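Local coordinates for Two-component system response regulator/GGDEF domain protein (Aeromonas salmonicida, PDB 3LUF) that probably makes the second messenger cyclic di-GMP from two GTP molecules, its tandem receiver domains, the part described here, each holding a magnesium ion, at residues Ile9-Ser13 and Met14-Arg18; Ile21-Ile24 and Ala25-Gly29; Pro59-Pro62 and Ser63-Val67; Ser108-Tyr111 and Ala112-Leu115. All coordinates share one frame; numbering follows the deposited sequence.

Interaction 1. Residues Ile9-Ser13 and Met14-Arg18; sequences IVEDS and MTIRR. With MG (magnesium ion), chain G.
Ser13 and Ile16 meet at the first turn of a helix, in the beta-alpha turn of a receiver domain of the CheY clan: strand 6-10 passes through the acidic pair Glu11 and Asp12 into helix 14-27. Hydrogen bonds shape this turn. Ser13 is the N-cap, its OG accepting from Ile16 N at 3.2 Å in a nearly straight bond, while its carbonyl O takes the N-H of Arg17 at 2.9 Å. The hydroxyl lies anti to its own amide nitrogen (chi1 172°), a turn that carries OG to the helix entrance. Arg17 reaches back to the residue just after the strand: its chain runs straight as far as CD and bends at chi3 (67°), bringing NH1 to Glu11 O at 2.9 Å. The carbonyl oxygen meets the guanidinium at its edge, close to its plane, and a water joins NH1 to Asp12 O as well.

Apolar packing accompanies these bonds. Ile16 CG2 sits 4.0 Å from Glu11 CG, Ile16 CD1 touches Ser13 CB, and the aliphatic part of Glu11 lies across Arg17, Glu11 CG to Arg17 CB 3.9 Å.

Metal binding is the third element. Asp12 OD1 holds the magnesium ion at 2.0 Å, with Asp55, the predicted phosphoacceptor, and Thr57 as the other protein ligands. Glu11 acts from the second shell: OE1 forms a salt bridge with Lys103, and OE2 accepts from a metal-bound water at 2.6 Å. That same Glu11 OE2 also receives Ser13 N at 2.8 Å, on the lone pair facing away from OE1.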
ATOM      1  N   ILE B   9      10.890  19.735 -19.026  1.00  9.60           N
ATOM      2  CA  ILE B   9       9.524  20.252 -18.874  1.00  9.51           C
ATOM      3  C   ILE B   9       9.255  21.123 -20.083  1.00 10.00           C
ATOM      4  O   ILE B   9      10.048  22.021 -20.375  1.00 10.24           O
ATOM      5  CB  ILE B   9       9.373  21.086 -17.560  1.00  9.28           C
ATOM      6  CG1 ILE B   9       9.656  20.207 -16.337  1.00  9.71           C
ATOM      7  CG2 ILE B   9       7.927  21.641 -17.436  1.00  9.29           C
ATOM      8  CD1 ILE B   9       9.682  21.027 -15.028  1.00  9.27           C
ATOM      9  N   VAL B  10       8.179  20.836 -20.803  1.00  9.21           N
ATOM     10  CA  VAL B  10       7.768  21.736 -21.899  1.00 10.05           C
ATOM     11  C   VAL B  10       6.324  22.139 -21.621  1.00 10.18           C
ATOM     12  O   VAL B  10       5.400  21.323 -21.725  1.00  9.31           O
ATOM     13  CB  VAL B  10       7.894  21.049 -23.285  1.00 10.86           C
ATOM     14  CG1 VAL B  10       7.707  22.083 -24.388  1.00 10.86           C
ATOM     15  CG2 VAL B  10       9.254  20.314 -23.427  1.00 11.96           C
ATOM     16  N   GLU B  11       6.157  23.392 -21.218  1.00  9.74           N
ATOM     17  CA  GLU B  11       4.882  23.896 -20.718  1.00 10.37           C
ATOM     18  C   GLU B  11       4.860  25.418 -20.874  1.00  9.80           C
ATOM     19  O   GLU B  11       5.736  26.117 -20.367  1.00 10.32           O
ATOM     20  CB  GLU B  11       4.752  23.531 -19.217  1.00 10.78           C
ATOM     21  CG  GLU B  11       3.594  24.269 -18.486  1.00  8.76           C
ATOM     22  CD  GLU B  11       2.212  23.963 -19.073  1.00 11.11           C
ATOM     23  OE1 GLU B  11       1.731  22.839 -18.893  1.00 13.55           O
ATOM     24  OE2 GLU B  11       1.570  24.894 -19.630  1.00 11.73           O
ATOM     25  N   ASP B  12       3.879  25.939 -21.617  1.00  9.69           N
ATOM     26  CA  ASP B  12       3.862  27.371 -21.858  1.00 10.07           C
ATOM     27  C   ASP B  12       3.179  28.188 -20.764  1.00 10.37           C
ATOM     28  O   ASP B  12       3.328  29.395 -20.753  1.00 12.56           O
ATOM     29  CB  ASP B  12       3.265  27.731 -23.246  1.00  9.64           C
ATOM     30  CG  ASP B  12       1.815  27.264 -23.412  1.00 11.35           C
ATOM     31  OD1 ASP B  12       1.463  26.196 -22.882  1.00 11.75           O
ATOM     32  OD2 ASP B  12       1.011  27.937 -24.121  1.00 13.37           O
ATOM     33  N   SER B  13       2.432  27.566 -19.860  1.00  9.98           N
ATOM     34  CA  SER B  13       1.861  28.354 -18.749  1.00 10.68           C
ATOM     35  C   SER B  13       2.991  28.789 -17.837  1.00 11.38           C
ATOM     36  O   SER B  13       3.657  27.924 -17.228  1.00 11.90           O
ATOM     37  CB  SER B  13       0.858  27.531 -17.947  1.00 10.48           C
ATOM     38  OG  SER B  13       0.469  28.263 -16.775  1.00 11.96           O
HETATM   39  N   MSE B  14       3.210  30.107 -17.704  1.00 11.86           N
HETATM   40  CA  MSE B  14       4.243  30.591 -16.806  1.00 12.36           C
HETATM   41  C   MSE B  14       3.968  30.076 -15.382  1.00 12.22           C
HETATM   42  O   MSE B  14       4.864  29.609 -14.710  1.00 12.65           O
HETATM   43  CB  MSE B  14       4.305  32.121 -16.786  1.00 13.39           C
HETATM   44  CG  MSE B  14       5.594  32.616 -16.138  1.00 21.20           C
HETATM   45 SE   MSE B  14       5.485  34.530 -15.930  1.00 37.26          SE
HETATM   46  CE  MSE B  14       4.298  34.630 -14.387  1.00 32.57           C
ATOM     47  N   THR B  15       2.712  30.150 -14.948  1.00 11.56           N
ATOM     48  CA  THR B  15       2.354  29.722 -13.594  1.00 12.86           C
ATOM     49  C   THR B  15       2.664  28.242 -13.356  1.00 12.51           C
ATOM     50  O   THR B  15       3.272  27.858 -12.328  1.00 12.48           O
ATOM     51  CB  THR B  15       0.844  29.967 -13.391  1.00 14.06           C
ATOM     52  OG1 THR B  15       0.618  31.382 -13.452  1.00 18.66           O
ATOM     53  CG2 THR B  15       0.373  29.445 -12.032  1.00 14.93           C
ATOM     54  N   ILE B  16       2.210  27.406 -14.286  1.00 12.17           N
ATOM     55  CA  ILE B  16       2.312  25.956 -14.097  1.00 11.05           C
ATOM     56  C   ILE B  16       3.763  25.523 -14.214  1.00 11.59           C
ATOM     57  O   ILE B  16       4.265  24.713 -13.418  1.00 11.49           O
ATOM     58  CB  ILE B  16       1.389  25.193 -15.082  1.00 11.91           C
ATOM     59  CG1 ILE B  16      -0.086  25.505 -14.738  1.00 13.49           C
ATOM     60  CG2 ILE B  16       1.618  23.688 -15.010  1.00 11.25           C
ATOM     61  CD1 ILE B  16      -1.020  25.256 -15.836  1.00 14.71           C
ATOM     62  N   ARG B  17       4.437  26.064 -15.207  1.00  9.49           N
ATOM     63  CA  ARG B  17       5.852  25.693 -15.406  1.00 10.25           C
ATOM     64  C   ARG B  17       6.651  26.105 -14.168  1.00 10.06           C
ATOM     65  O   ARG B  17       7.422  25.300 -13.631  1.00 11.69           O
ATOM     66  CB  ARG B  17       6.417  26.319 -16.688  1.00  8.36           C
ATOM     67  CG  ARG B  17       7.868  25.960 -17.011  1.00  8.74           C
ATOM     68  CD  ARG B  17       8.380  26.675 -18.297  1.00  8.44           C
ATOM     69  NE  ARG B  17       8.483  28.125 -18.126  1.00 11.11           N
ATOM     70  CZ  ARG B  17       7.628  29.022 -18.633  1.00 11.50           C
ATOM     71  NH1 ARG B  17       6.541  28.633 -19.293  1.00 10.08           N
ATOM     72  NH2 ARG B  17       7.825  30.326 -18.390  1.00 12.89           N
ATOM     73  N   ARG B  18       6.425  27.323 -13.675  1.00 11.66           N
ATOM     74  CA  ARG B  18       7.139  27.742 -12.471  1.00 12.11           C
ATOM     75  C   ARG B  18       6.787  26.922 -11.208  1.00 11.80           C
ATOM     76  O   ARG B  18       7.690  26.629 -10.402  1.00 12.01           O
ATOM     77  CB  ARG B  18       7.025  29.242 -12.229  1.00 12.05           C
ATOM     78  CG  ARG B  18       7.796  30.020 -13.268  1.00 15.75           C
ATOM     79  CD  ARG B  18       7.838  31.442 -12.941  1.00 21.49           C
ATOM     80  NE  ARG B  18       8.596  32.127 -13.979  1.00 24.54           N
ATOM     81  CZ  ARG B  18       8.721  33.446 -14.042  1.00 29.90           C
ATOM     82  NH1 ARG B  18       8.157  34.220 -13.112  1.00 28.90           N
ATOM     83  NH2 ARG B  18       9.422  33.976 -15.027  1.00 31.66           N
TER
HETATM   84 MG    MG G 301      -0.231  25.044 -22.980  1.00 10.95          MG
HETATM   85  O   HOH W   1      -0.699  25.102 -20.978  1.00 13.98           O
HETATM   86  O   HOH W   2       5.414  31.172 -20.077  1.00 17.10           O
HETATM   87  O   HOH W   3      -1.283  26.839 -23.376  1.00 13.39           O

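Interaction 2. Residues Ile21-Ile24 and Ala25-Gly29; sequences IQAI and AQQTG
Ala25 N reaches Ile21 O at 2.9 Å in a regular helical bond, and the pattern continues with Gln27 N on Ala23 O at 3.0 Å, whereas Gln26 N has just two weak bonds, to Gln22 O and Ala23 O, as the helix runs out. This is a worked case of how a helix C terminus can be closed by a side chain. Thr28, the first residue to leave helical angles, turns both of its donors on one carbonyl: its amide N approaches Ile24 O at 2.9 Å, and OG1 donates to the same oxygen at 2.7 Å. The two come from opposite faces of the carbonyl plane, so that the oxygen is gripped from both sides. A chi1 of 84° places OG1 between the backbone N and the carbonyl carbon of Thr28 and so within range of the preceding turn. There the Thr28 side chain lies alongside that of Ile24, pointing the same way, with Thr28 OG1 3.5 Å from Ile24 CG2. OG1 further accepts from Leu30 N, which ties the helix end to the chain leaving it. Just before Thr28, Gln27 extends past Ala23 of the preceding turn, Gln27 NE2 passing 3.9 Å from Ala23 CB, and Gln27 OE1 accepts from Gln110 NE2.

Within the beta-alpha-beta unit formed by strand 6-10, helix 14-27 and strand 31-35, Ile24 packs on Ile7 and Ile32 of the sheet, while Ala23, Gln27 and Thr28 face helix 106-122 through Val113 and His117.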
ATOM      1  N   ILE B  21       8.766  23.648 -11.626  1.00 11.17           N
ATOM      2  CA  ILE B  21      10.201  23.867 -11.372  1.00 12.88           C
ATOM      3  C   ILE B  21      10.459  23.960  -9.879  1.00 13.25           C
ATOM      4  O   ILE B  21      11.295  23.232  -9.362  1.00 13.06           O
ATOM      5  CB  ILE B  21      10.737  25.111 -12.075  1.00 11.69           C
ATOM      6  CG1 ILE B  21      10.705  24.900 -13.603  1.00 11.30           C
ATOM      7  CG2 ILE B  21      12.150  25.451 -11.551  1.00 15.19           C
ATOM      8  CD1 ILE B  21      10.875  26.209 -14.403  1.00 14.50           C
ATOM      9  N   GLN B  22       9.713  24.824  -9.189  0.50 13.63           N
ATOM     10  CA  GLN B  22       9.910  25.049  -7.751  0.50 15.11           C
ATOM     11  C   GLN B  22       9.749  23.759  -6.941  0.50 14.64           C
ATOM     12  O   GLN B  22      10.581  23.444  -6.091  0.50 14.24           O
ATOM     13  CB  GLN B  22       8.931  26.110  -7.252  0.50 16.02           C
ATOM     14  CG  GLN B  22       9.034  26.474  -5.761  0.50 20.49           C
ATOM     15  CD  GLN B  22       7.950  27.471  -5.369  0.50 26.68           C
ATOM     16  OE1 GLN B  22       6.855  27.460  -5.947  0.50 32.08           O
ATOM     17  NE2 GLN B  22       8.242  28.345  -4.400  0.50 29.16           N
ATOM     18  N   ALA B  23       8.682  23.014  -7.222  1.00 14.35           N
ATOM     19  CA  ALA B  23       8.391  21.785  -6.486  1.00 14.17           C
ATOM     20  C   ALA B  23       9.411  20.680  -6.782  1.00 14.58           C
ATOM     21  O   ALA B  23       9.890  20.004  -5.856  1.00 14.36           O
ATOM     22  CB  ALA B  23       6.999  21.310  -6.757  1.00 13.39           C
ATOM     23  N   ILE B  24       9.760  20.501  -8.058  1.00 13.65           N
ATOM     24  CA  ILE B  24      10.678  19.422  -8.423  1.00 13.95           C
ATOM     25  C   ILE B  24      12.109  19.738  -7.902  1.00 14.86           C
ATOM     26  O   ILE B  24      12.824  18.835  -7.397  1.00 14.65           O
ATOM     27  CB  ILE B  24      10.621  19.162  -9.943  1.00 13.67           C
ATOM     28  CG1 ILE B  24       9.267  18.559 -10.294  1.00 14.87           C
ATOM     29  CG2 ILE B  24      11.743  18.207 -10.377  1.00 16.01           C
ATOM     30  CD1 ILE B  24       8.962  18.538 -11.795  1.00 14.95           C
ATOM     31  N   ALA B  25      12.482  21.018  -7.958  1.00 15.89           N
ATOM     32  CA  ALA B  25      13.780  21.480  -7.481  1.00 17.77           C
ATOM     33  C   ALA B  25      13.893  21.304  -5.966  1.00 18.82           C
ATOM     34  O   ALA B  25      14.977  21.002  -5.462  1.00 19.10           O
ATOM     35  CB  ALA B  25      14.016  22.953  -7.845  1.00 18.34           C
ATOM     36  N   GLN B  26      12.785  21.491  -5.253  1.00 18.07           N
ATOM     37  CA  GLN B  26      12.851  21.482  -3.799  1.00 19.51           C
ATOM     38  C   GLN B  26      12.733  20.072  -3.247  1.00 19.08           C
ATOM     39  O   GLN B  26      13.343  19.752  -2.237  1.00 19.54           O
ATOM     40  CB  GLN B  26      11.793  22.420  -3.235  1.00 19.62           C
ATOM     41  CG  GLN B  26      11.557  22.364  -1.736  1.00 25.67           C
ATOM     42  CD  GLN B  26      10.274  23.101  -1.425  1.00 28.94           C
ATOM     43  OE1 GLN B  26      10.256  24.326  -1.385  1.00 37.09           O
ATOM     44  NE2 GLN B  26       9.191  22.368  -1.269  1.00 30.10           N
ATOM     45  N   GLN B  27      11.994  19.222  -3.937  1.00 17.97           N
ATOM     46  CA  GLN B  27      11.635  17.927  -3.414  1.00 18.44           C
ATOM     47  C   GLN B  27      12.338  16.751  -4.070  1.00 17.65           C
ATOM     48  O   GLN B  27      12.230  15.633  -3.587  1.00 19.22           O
ATOM     49  CB  GLN B  27      10.105  17.749  -3.488  1.00 18.79           C
ATOM     50  CG  GLN B  27       9.359  18.812  -2.710  1.00 21.49           C
ATOM     51  CD  GLN B  27       7.855  18.673  -2.843  1.00 23.91           C
ATOM     52  OE1 GLN B  27       7.291  17.596  -2.618  1.00 27.97           O
ATOM     53  NE2 GLN B  27       7.199  19.767  -3.200  1.00 27.45           N
ATOM     54  N   THR B  28      13.051  16.987  -5.172  1.00 16.97           N
ATOM     55  CA  THR B  28      13.851  15.935  -5.806  1.00 16.04           C
ATOM     56  C   THR B  28      15.303  16.361  -6.023  1.00 16.25           C
ATOM     57  O   THR B  28      15.649  17.544  -5.849  1.00 15.69           O
ATOM     58  CB  THR B  28      13.287  15.507  -7.177  1.00 17.33           C
ATOM     59  OG1 THR B  28      13.746  16.394  -8.205  1.00 15.98           O
ATOM     60  CG2 THR B  28      11.745  15.462  -7.147  1.00 16.27           C
ATOM     61  N   GLY B  29      16.117  15.386  -6.417  1.00 15.25           N
ATOM     62  CA  GLY B  29      17.513  15.626  -6.801  1.00 16.99           C
ATOM     63  C   GLY B  29      17.749  15.805  -8.290  1.00 17.70           C
ATOM     64  O   GLY B  29      18.892  15.761  -8.757  1.00 18.72           O
TER

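Interaction 3. Residues Pro59-Pro62 and Ser63-Val67; sequences PDAP and SGEAV
Ala61 and Glu65 meet where the loop following strand 49-55 turns into helix 65-72, and the polar contacts are made largely by one folded carboxylate. Glu65 is bent at chi2 (92°), which curls the chain back toward the loop before the helix. Its OE1 accepts from Ser63 N at 2.9 Å; the donor comes from the syn side, 23° out of the carboxylate plane. The negative group therefore holds the amide two residues before it, which would steady the turn that follows Pro62. A water links the two segments, donating to Ala61 O at 3.0 Å and accepting from Ala66 N at 3.2 Å, so a carbonyl of the loop and an amide of the helix share it.

Close packing accompanies these bonds. Glu65 OE1 stands 3.1 Å from Ala61 C and 3.7 Å from Pro62 CD, the Glu65 and Pro62 side chains crossing at a slant. Ala61 CB lies 4.2 Å from Ala66 CB in an apolar contact between two buried residues.

The backbone adds its own constraints. Gly64 has positive phi (85°), a conformation in which a side chain would be pressed against the preceding carbonyl, and it is hydrogen-bonded through its backbone to Leu56. Asp60 is anchored elsewhere, its two oxygens receiving Leu38 N and Glu39 N. These features belong to the loop that follows the predicted phosphoacceptor Asp55 in a receiver domain, near the magnesium site, leading into the next helix.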
ATOM      1  N   PRO B  59       2.598  26.457 -27.919  1.00 12.28           N
ATOM      2  CA  PRO B  59       2.403  27.437 -29.005  1.00 13.35           C
ATOM      3  C   PRO B  59       2.752  26.863 -30.367  1.00 14.23           C
ATOM      4  O   PRO B  59       2.123  27.191 -31.368  1.00 15.59           O
ATOM      5  CB  PRO B  59       3.400  28.522 -28.674  1.00 13.10           C
ATOM      6  CG  PRO B  59       3.564  28.497 -27.215  1.00 13.71           C
ATOM      7  CD  PRO B  59       3.397  27.009 -26.806  1.00 13.92           C
ATOM      8  N   ASP B  60       3.777  26.026 -30.401  1.00 13.78           N
ATOM      9  CA  ASP B  60       4.213  25.366 -31.639  1.00 14.17           C
ATOM     10  C   ASP B  60       3.802  23.869 -31.690  1.00 13.90           C
ATOM     11  O   ASP B  60       4.252  23.078 -32.566  1.00 14.31           O
ATOM     12  CB  ASP B  60       5.717  25.585 -31.853  1.00 13.22           C
ATOM     13  CG  ASP B  60       6.562  25.139 -30.664  1.00 15.60           C
ATOM     14  OD1 ASP B  60       5.982  24.731 -29.626  1.00 12.72           O
ATOM     15  OD2 ASP B  60       7.817  25.258 -30.759  1.00 13.73           O
ATOM     16  N   ALA B  61       2.867  23.505 -30.823  1.00 12.77           N
ATOM     17  CA  ALA B  61       2.275  22.165 -30.834  1.00 12.80           C
ATOM     18  C   ALA B  61       0.991  22.206 -30.024  1.00 13.93           C
ATOM     19  O   ALA B  61       0.938  21.700 -28.918  1.00 13.60           O
ATOM     20  CB  ALA B  61       3.274  21.095 -30.310  1.00 13.48           C
ATOM     21  N   PRO B  62      -0.055  22.849 -30.581  1.00 13.99           N
ATOM     22  CA  PRO B  62      -1.241  23.181 -29.804  1.00 14.44           C
ATOM     23  C   PRO B  62      -2.218  22.031 -29.629  1.00 15.43           C
ATOM     24  O   PRO B  62      -3.184  22.178 -28.884  1.00 15.21           O
ATOM     25  CB  PRO B  62      -1.896  24.265 -30.650  1.00 14.79           C
ATOM     26  CG  PRO B  62      -1.467  23.943 -32.040  1.00 13.95           C
ATOM     27  CD  PRO B  62      -0.094  23.450 -31.933  1.00 15.48           C
ATOM     28  N   SER B  63      -1.981  20.917 -30.324  1.00 16.85           N
ATOM     29  CA  SER B  63      -2.860  19.730 -30.224  1.00 18.38           C
ATOM     30  C   SER B  63      -2.065  18.452 -29.882  1.00 18.08           C
ATOM     31  O   SER B  63      -2.316  17.388 -30.463  1.00 18.37           O
ATOM     32  CB  SER B  63      -3.647  19.547 -31.533  1.00 19.40           C
ATOM     33  OG  SER B  63      -4.488  20.692 -31.784  1.00 25.09           O
ATOM     34  N   GLY B  64      -1.077  18.562 -28.991  1.00 16.08           N
ATOM     35  CA  GLY B  64      -0.414  17.369 -28.486  1.00 15.10           C
ATOM     36  C   GLY B  64       0.739  16.828 -29.330  1.00 15.13           C
ATOM     37  O   GLY B  64       1.270  15.783 -29.005  1.00 15.08           O
ATOM     38  N   GLU B  65       1.106  17.518 -30.416  1.00 14.43           N
ATOM     39  CA  GLU B  65       2.203  17.081 -31.302  1.00 15.32           C
ATOM     40  C   GLU B  65       3.565  16.852 -30.638  1.00 15.72           C
ATOM     41  O   GLU B  65       4.357  16.057 -31.132  1.00 15.30           O
ATOM     42  CB  GLU B  65       2.352  18.019 -32.509  1.00 15.12           C
ATOM     43  CG  GLU B  65       1.052  18.075 -33.329  1.00 16.91           C
ATOM     44  CD  GLU B  65       0.115  19.207 -32.915  1.00 22.35           C
ATOM     45  OE1 GLU B  65       0.258  19.753 -31.800  1.00 17.18           O
ATOM     46  OE2 GLU B  65      -0.796  19.532 -33.713  1.00 20.82           O
ATOM     47  N   ALA B  66       3.851  17.557 -29.536  1.00 15.16           N
ATOM     48  CA  ALA B  66       5.132  17.400 -28.850  1.00 14.83           C
ATOM     49  C   ALA B  66       5.339  16.007 -28.260  1.00 14.74           C
ATOM     50  O   ALA B  66       6.485  15.577 -28.099  1.00 13.32           O
ATOM     51  CB  ALA B  66       5.340  18.489 -27.792  1.00 13.84           C
ATOM     52  N   VAL B  67       4.242  15.289 -28.016  1.00 14.51           N
ATOM     53  CA  VAL B  67       4.341  13.950 -27.404  1.00 14.79           C
ATOM     54  C   VAL B  67       5.081  13.001 -28.339  1.00 15.79           C
ATOM     55  O   VAL B  67       6.078  12.389 -27.960  1.00 15.86           O
ATOM     56  CB  VAL B  67       2.958  13.384 -27.020  1.00 14.66           C
ATOM     57  CG1 VAL B  67       3.057  11.898 -26.537  1.00 15.01           C
ATOM     58  CG2 VAL B  67       2.316  14.257 -25.921  1.00 14.50           C
TER
HETATM   59  O   HOH W   4       2.067  19.278 -27.570  1.00 12.04           O

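Interaction 4. Residues Ser108-Tyr111 and Ala112-Leu115; sequences SLQY and AVGL
Leu115 N bonds Tyr111 O at 3.0 Å in ordinary alpha-helical fashion, but the turn before it is tighter: Ala112 N goes to Leu109 O, three residues back, at 2.9 Å, with the donor well above the carbonyl plane. Gln110 O is shared by Val113 N and Gly114 N, both weakly.

On one side of this helix Gln110 folds over Val113. Its CG is anti to the backbone N, and the bend at chi2 (62°) carries the amide forward, leaving Gln110 NE2 3.9 Å from Val113 CB and Gln110 OE1 4.0 Å from Val113 CG2. The amide is held by outside partners, NE2 donating to Gln27 of helix 14-27 and OE1 accepting from Arg106. On another side Tyr111 leans toward Leu115, Tyr111 CE2 to Leu115 CD2 4.1 Å, the methyl meeting the ring obliquely. Tyr111 OH is bonded to Asp99, and both side chains touch Gln236 of helix 232-248, in the second receiver domain. The other subunit comes near as well, its Lys219 packing on Ser108 and Tyr111.

Leu109 and Ala112 face inward, toward Leu20 and Val101 respectively. The chemistry is thus mixed: aliphatic groups and the ring supply packing between turns, while the Gln110 amide bonds to helix 14-27 and the Tyr111 phenol to strand 99-102, which would help to set the rotation of helix 106-122 against them.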
ATOM      1  N   SER B 108      -2.864  18.852  -7.569  1.00 15.44           N
ATOM      2  CA  SER B 108      -2.806  17.770  -8.544  1.00 16.51           C
ATOM      3  C   SER B 108      -1.406  17.719  -9.197  1.00 16.94           C
ATOM      4  O   SER B 108      -0.884  16.642  -9.475  1.00 15.21           O
ATOM      5  CB  SER B 108      -3.960  17.826  -9.536  1.00 16.80           C
ATOM      6  OG  SER B 108      -3.818  18.880 -10.456  1.00 20.51           O
ATOM      7  N   LEU B 109      -0.798  18.881  -9.406  1.00 17.47           N
ATOM      8  CA  LEU B 109       0.586  18.933  -9.931  1.00 18.42           C
ATOM      9  C   LEU B 109       1.561  18.214  -9.053  1.00 18.59           C
ATOM     10  O   LEU B 109       2.551  17.678  -9.536  1.00 19.14           O
ATOM     11  CB  LEU B 109       1.064  20.391 -10.071  1.00 19.16           C
ATOM     12  CG  LEU B 109       0.643  21.145 -11.288  1.00 20.51           C
ATOM     13  CD1 LEU B 109       1.244  22.582 -11.104  1.00 21.75           C
ATOM     14  CD2 LEU B 109       1.097  20.465 -12.632  1.00 14.94           C
ATOM     15  N   GLN B 110       1.293  18.198  -7.749  1.00 18.38           N
ATOM     16  CA  GLN B 110       2.163  17.535  -6.817  1.00 17.11           C
ATOM     17  C   GLN B 110       2.382  16.062  -7.203  1.00 16.23           C
ATOM     18  O   GLN B 110       3.433  15.512  -6.929  1.00 16.90           O
ATOM     19  CB  GLN B 110       1.606  17.655  -5.392  1.00 17.98           C
ATOM     20  CG  GLN B 110       2.539  17.203  -4.315  1.00 18.19           C
ATOM     21  CD  GLN B 110       3.822  18.011  -4.252  1.00 19.13           C
ATOM     22  OE1 GLN B 110       3.882  19.173  -4.676  1.00 24.47           O
ATOM     23  NE2 GLN B 110       4.849  17.403  -3.716  1.00 23.43           N
ATOM     24  N   TYR B 111       1.391  15.428  -7.832  1.00 15.25           N
ATOM     25  CA  TYR B 111       1.567  14.052  -8.321  1.00 14.82           C
ATOM     26  C   TYR B 111       2.844  13.898  -9.193  1.00 15.17           C
ATOM     27  O   TYR B 111       3.570  12.893  -9.099  1.00 14.31           O
ATOM     28  CB  TYR B 111       0.326  13.582  -9.098  1.00 15.86           C
ATOM     29  CG  TYR B 111       0.402  12.173  -9.624  1.00 15.70           C
ATOM     30  CD1 TYR B 111       0.019  11.074  -8.828  1.00 18.44           C
ATOM     31  CD2 TYR B 111       0.853  11.923 -10.916  1.00 17.74           C
ATOM     32  CE1 TYR B 111       0.097   9.743  -9.336  1.00 18.10           C
ATOM     33  CE2 TYR B 111       0.931  10.635 -11.415  1.00 19.42           C
ATOM     34  CZ  TYR B 111       0.564   9.556 -10.628  1.00 20.41           C
ATOM     35  OH  TYR B 111       0.657   8.308 -11.178  1.00 24.29           O
ATOM     36  N   ALA B 112       3.097  14.884 -10.039  1.00 14.68           N
ATOM     37  CA  ALA B 112       4.254  14.826 -10.956  1.00 14.44           C
ATOM     38  C   ALA B 112       5.584  14.765 -10.166  1.00 15.20           C
ATOM     39  O   ALA B 112       6.567  14.120 -10.575  1.00 14.50           O
ATOM     40  CB  ALA B 112       4.199  16.039 -11.892  1.00 13.83           C
ATOM     41  N   VAL B 113       5.603  15.403  -9.004  1.00 15.03           N
ATOM     42  CA  VAL B 113       6.821  15.495  -8.194  1.00 15.92           C
ATOM     43  C   VAL B 113       7.206  14.128  -7.620  1.00 15.57           C
ATOM     44  O   VAL B 113       8.336  13.646  -7.790  1.00 15.18           O
ATOM     45  CB  VAL B 113       6.660  16.537  -7.041  1.00 16.15           C
ATOM     46  CG1 VAL B 113       7.932  16.625  -6.225  1.00 19.58           C
ATOM     47  CG2 VAL B 113       6.284  17.908  -7.595  1.00 15.98           C
ATOM     48  N   GLY B 114       6.250  13.464  -6.978  1.00 14.38           N
ATOM     49  CA  GLY B 114       6.472  12.114  -6.486  1.00 13.44           C
ATOM     50  C   GLY B 114       6.785  11.161  -7.604  1.00 12.77           C
ATOM     51  O   GLY B 114       7.620  10.295  -7.445  1.00 13.64           O
ATOM     52  N   LEU B 115       6.142  11.348  -8.755  1.00 11.88           N
ATOM     53  CA  LEU B 115       6.357  10.461  -9.894  1.00 11.81           C
ATOM     54  C   LEU B 115       7.786  10.566 -10.404  1.00 12.12           C
ATOM     55  O   LEU B 115       8.449   9.540 -10.591  1.00 11.80           O
ATOM     56  CB  LEU B 115       5.423  10.830 -11.029  1.00 11.29           C
ATOM     57  CG  LEU B 115       5.558  10.036 -12.327  1.00 13.30           C
ATOM     58  CD1 LEU B 115       5.450   8.546 -12.129  1.00 15.43           C
ATOM     59  CD2 LEU B 115       4.499  10.508 -13.331  1.00 15.53           C
TER

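From the N terminus, interaction 1 closes the turn out of strand 6-10 into helix 14-27, and interaction 2 finishes that same helix; Ile9 CD1 packs on Ile24 CD1 at 4.1 Å to join them. Interaction 3 follows in the loop after strand 49-55, and interaction 4 lies within helix 106-122. The four are in series, none nesting in or crossing another, yet they meet in space. Interaction 3 touches interaction 1 beside the magnesium, Asp12 CB to Pro59 CD 3.6 Å. Interaction 4 adjoins both contacts of helix 14-27, through Leu109 on Ile16, Val113 on Ala23 and the Gln27-Gln110 hydrogen bond, whereas interaction 3 stays clear of interactions 2 and 4.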